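Local coordinates for protein deseasin MCP-01 (Pseudoalteromonas sp., PDB 3VV3) that breaks down collagen as a bacterial serine protease of the subtilisin family, at residues Leu12-Asn16 and Ala27-Pro32; Ala279-Val283 and Leu295-Leu299. All coordinates share one frame; numbering follows the deposited sequence.

How the contacts relate
Two buried contacts are described here, one near the start of the chain and one near its end. Contact 1 folds 12-16 against 27-32 in a loop region that binds two calcium ions. Contact 2 packs two neighbouring helices, 279-283 against 295-299, and the side chain of its Ala279 lies about 14 Å from either of those ions. Their centres are 16 Å apart and their nearest atoms about 6 Å apart, so they do not touch. The C-terminal helix 321-327 connects them: Val321 meets Ile29 of contact 1 and Ala279 of contact 2. Helix 269-284, used by contact 2, probably carries the catalytic serine at its N-terminal end, as in other subtilases.

Contact 1 of 2, residues Leu12-Asn16 and Ala27-Pro32; sequences LWGLN and ADIDAP. With CA (calcium ion), chain D; CA (calcium ion), chain E.
Gly14 and Ile29 meet where a calcium-binding loop runs into helix 31-34, turned by an Asx turn in which Asp30 N donates to Asp28 OD1 at 2.9 Å. The packed side is held by two backbone bonds: Ile29 N donates to Gly14 O at 3.0 Å, and Ala31 N to Leu15 O at 3.1 Å. Around them Leu15 and Ile29 lie side by side, CD2 to CD1 at 3.9 Å, while Leu15 CB presses on Ala31 CB. With chi1 at 71°, Ile29 CG1 sits between its own N and carbonyl carbon, 3.4 Å from Gly14 O, and the side chain goes on to Pro250 and Val321. With an alanine in place of Ile29, Leu15 CD2 would probably lose one of its apolar neighbours and a gap would open toward Pro250 and Val321. Nearby, Ala27 O lies at the edge of the Trp13 ring, in its plane and close to CE3, while Trp13 NE1 bonds Ser252 O.

The looser side is where Pro32 CG rests on Asn16 CB at 3.8 Å, both residues partly exposed. Three waters bind one calcium and two the other. Asp28 grips the first ion with both oxygens, its OD2 also accepting from Asn17 N. Asp30, whose OD2 is bonded by Asn320, and Asp26 serve both ions. Asp30 OD1 bridges the pair, 2.5 Å from one calcium and 2.6 Å from the other.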
# COMPACT_ATOMS: atom_id res chain seq x y z
N LEU A 12 6.01 -4.74 18.42
CA LEU A 12 6.47 -5.70 17.41
C LEU A 12 5.96 -7.12 17.68
O LEU A 12 6.73 -8.01 18.04
CB LEU A 12 8.01 -5.68 17.35
CG LEU A 12 8.59 -4.30 17.02
CD1 LEU A 12 10.12 -4.30 17.11
CD2 LEU A 12 8.11 -3.80 15.64
N TRP A 13 4.67 -7.33 17.48
CA TRP A 13 4.08 -8.63 17.81
C TRP A 13 4.70 -9.76 16.97
O TRP A 13 4.83 -10.89 17.43
CB TRP A 13 2.56 -8.58 17.64
CG TRP A 13 2.14 -8.47 16.20
CD1 TRP A 13 1.82 -7.34 15.51
CD2 TRP A 13 2.01 -9.56 15.28
NE1 TRP A 13 1.50 -7.65 14.21
CE2 TRP A 13 1.60 -9.01 14.05
CE3 TRP A 13 2.19 -10.94 15.39
CZ2 TRP A 13 1.38 -9.80 12.92
CZ3 TRP A 13 1.97 -11.72 14.27
CH2 TRP A 13 1.57 -11.15 13.05
N GLY A 14 5.09 -9.45 15.74
CA GLY A 14 5.65 -10.46 14.86
C GLY A 14 6.92 -11.07 15.42
O GLY A 14 7.23 -12.24 15.16
N LEU A 15 7.68 -10.28 16.18
CA LEU A 15 8.92 -10.77 16.78
C LEU A 15 8.63 -11.45 18.11
O LEU A 15 9.21 -12.50 18.45
CB LEU A 15 9.91 -9.61 16.99
CG LEU A 15 10.31 -8.78 15.76
CD1 LEU A 15 11.36 -7.74 16.15
CD2 LEU A 15 10.83 -9.69 14.66
N ASN A 16 7.71 -10.86 18.86
CA ASN A 16 7.32 -11.40 20.16
C ASN A 16 5.87 -11.03 20.46
O ASN A 16 5.53 -9.86 20.58
CB ASN A 16 8.24 -10.87 21.25
CG ASN A 16 7.99 -11.53 22.59
OD1 ASN A 16 7.55 -10.88 23.55
ND2 ASN A 16 8.28 -12.82 22.67
N ALA A 27 1.85 -16.32 18.71
CA ALA A 27 1.72 -16.19 17.26
C ALA A 27 2.80 -15.21 16.83
O ALA A 27 2.55 -14.02 16.68
CB ALA A 27 0.34 -15.68 16.88
N ASP A 28 4.01 -15.73 16.66
CA ASP A 28 5.17 -14.89 16.39
C ASP A 28 6.31 -15.78 15.90
O ASP A 28 6.15 -17.00 15.80
CB ASP A 28 5.59 -14.09 17.63
CG ASP A 28 5.98 -14.97 18.82
OD1 ASP A 28 6.73 -15.95 18.61
OD2 ASP A 28 5.54 -14.68 19.95
N ILE A 29 7.44 -15.18 15.57
CA ILE A 29 8.55 -15.94 15.00
C ILE A 29 9.58 -16.36 16.04
O ILE A 29 10.63 -16.90 15.69
CB ILE A 29 9.23 -15.17 13.82
CG1 ILE A 29 10.04 -13.96 14.33
CG2 ILE A 29 8.19 -14.75 12.80
CD1 ILE A 29 10.88 -13.28 13.25
N ASP A 30 9.27 -16.12 17.31
CA ASP A 30 10.18 -16.49 18.41
C ASP A 30 11.55 -15.82 18.27
O ASP A 30 12.58 -16.47 18.43
CB ASP A 30 10.36 -18.02 18.49
CG ASP A 30 9.19 -18.73 19.18
OD1 ASP A 30 8.42 -18.07 19.90
OD2 ASP A 30 9.06 -19.96 19.00
N ALA A 31 11.55 -14.51 18.00
CA ALA A 31 12.80 -13.78 17.81
C ALA A 31 13.67 -13.69 19.07
O ALA A 31 14.88 -13.89 19.00
CB ALA A 31 12.54 -12.39 17.24
N PRO A 32 13.06 -13.38 20.23
CA PRO A 32 13.91 -13.27 21.43
C PRO A 32 14.62 -14.58 21.76
O PRO A 32 15.76 -14.58 22.21
CB PRO A 32 12.92 -12.90 22.54
CG PRO A 32 11.78 -12.22 21.80
CD PRO A 32 11.66 -13.00 20.52
CA CA D . 6.85 -16.53 21.16
CA CA E . 6.91 -20.20 20.17
O HOH W 1 7.88 -17.34 23.08
O HOH W 2 5.49 -15.44 22.69
O HOH W 3 8.89 -14.96 21.22
O HOH W 4 7.79 -20.15 22.24
O HOH W 5 7.23 -22.54 20.94

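Contact 2 of 2, residues Ala279-Val283 and Leu295-Leu299; sequences AAALV and LKELL
The helical turns carrying Ala280 and Leu295 cross steeply, at 113° between their chain directions, with the axes of the two short segments 10.7 Å from each other at closest approach. The nearest pair of CA atoms belongs to those same residues, 7.1 Å apart. No hydrogen bond spans the gap, so the interface is built from methyl groups.

On 295-299, Leu295, Leu298 and Leu299 point toward the other helix, while 279-283 answers with two alanines and a valine. Val283 meets all three leucines. Its CG1, anti to the backbone N (chi1 168°), reaches Leu295 CD1 at 3.6 Å, the two side chains running alongside each other in opposing senses. The other branch, CG2, lies 4.1 Å from Leu298 CD2 and also comes near Leu299 CD2.

The alanines keep the rest of the surface low. Leu299 splits its methyls between them, CD1 set 3.8 Å from Ala280 CB and CD2 4.0 Å from Ala279 CB. Leu295 CD2 touches Ala280 CB from the side of the earlier turn, so this one small residue is met by two leucines.

On the sheet side, Leu195 of strand 195-199 touches Ala280, Leu295 and Leu299, and Leu223 of strand 222-228 also meets Leu299; Ala324 of helix 321-327 meets Val283 and Leu298. Two helices packed against the central parallel sheet, with the C-terminal helix alongside, are part of the alpha/beta architecture of the subtilase fold, in which the first of these helices probably carries the catalytic serine at its N-terminal end.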
# COMPACT_ATOMS: atom_id res chain seq x y z
N ALA A 279 15.15 -13.31 8.58
CA ALA A 279 15.44 -14.62 9.14
C ALA A 279 16.53 -15.35 8.34
O ALA A 279 17.39 -16.00 8.93
CB ALA A 279 14.17 -15.47 9.24
N ALA A 280 16.49 -15.22 7.02
CA ALA A 280 17.51 -15.84 6.18
C ALA A 280 18.88 -15.29 6.54
O ALA A 280 19.84 -16.04 6.69
CB ALA A 280 17.21 -15.63 4.69
N ALA A 281 18.97 -13.97 6.67
CA ALA A 281 20.23 -13.33 7.04
C ALA A 281 20.71 -13.79 8.42
O ALA A 281 21.90 -14.02 8.62
CB ALA A 281 20.11 -11.82 6.99
N LEU A 282 19.77 -13.93 9.36
CA LEU A 282 20.13 -14.40 10.70
C LEU A 282 20.68 -15.83 10.67
O LEU A 282 21.68 -16.14 11.33
CB LEU A 282 18.94 -14.29 11.67
CG LEU A 282 19.31 -14.39 13.15
CD1 LEU A 282 20.32 -13.30 13.50
CD2 LEU A 282 18.08 -14.26 14.04
N VAL A 283 20.04 -16.69 9.89
CA VAL A 283 20.51 -18.05 9.70
C VAL A 283 21.95 -18.06 9.15
O VAL A 283 22.79 -18.82 9.60
CB VAL A 283 19.59 -18.85 8.75
CG1 VAL A 283 20.25 -20.16 8.33
CG2 VAL A 283 18.23 -19.12 9.41
N LEU A 295 18.98 -23.41 2.50
CA LEU A 295 18.50 -22.25 3.26
C LEU A 295 16.99 -22.09 3.10
O LEU A 295 16.25 -21.93 4.08
CB LEU A 295 19.21 -20.99 2.78
CG LEU A 295 18.82 -19.69 3.48
CD1 LEU A 295 18.99 -19.81 4.99
CD2 LEU A 295 19.66 -18.51 2.95
N LYS A 296 16.53 -22.13 1.85
CA LYS A 296 15.12 -21.97 1.55
C LYS A 296 14.30 -23.06 2.24
O LYS A 296 13.31 -22.76 2.91
CB LYS A 296 14.88 -22.03 0.04
CG LYS A 296 13.39 -22.10 -0.33
CD LYS A 296 13.20 -22.04 -1.85
CE LYS A 296 11.78 -22.43 -2.26
NZ LYS A 296 11.65 -22.41 -3.74
N GLU A 297 14.73 -24.30 2.09
CA GLU A 297 13.98 -25.43 2.63
C GLU A 297 14.01 -25.42 4.15
O GLU A 297 13.04 -25.83 4.81
CB GLU A 297 14.49 -26.76 2.07
CG GLU A 297 14.21 -26.92 0.57
CD GLU A 297 14.41 -28.34 0.07
OE1 GLU A 297 15.24 -29.08 0.64
OE2 GLU A 297 13.74 -28.71 -0.92
N LEU A 298 15.11 -24.94 4.72
CA LEU A 298 15.22 -24.85 6.17
C LEU A 298 14.23 -23.83 6.74
O LEU A 298 13.57 -24.09 7.75
CB LEU A 298 16.65 -24.47 6.57
CG LEU A 298 16.91 -24.31 8.06
CD1 LEU A 298 18.28 -24.90 8.41
CD2 LEU A 298 16.84 -22.86 8.47
N LEU A 299 14.12 -22.68 6.08
CA LEU A 299 13.15 -21.67 6.51
C LEU A 299 11.73 -22.24 6.45
O LEU A 299 10.92 -22.01 7.36
CB LEU A 299 13.29 -20.41 5.65
CG LEU A 299 14.59 -19.64 5.92
CD1 LEU A 299 14.90 -18.64 4.78
CD2 LEU A 299 14.53 -18.93 7.27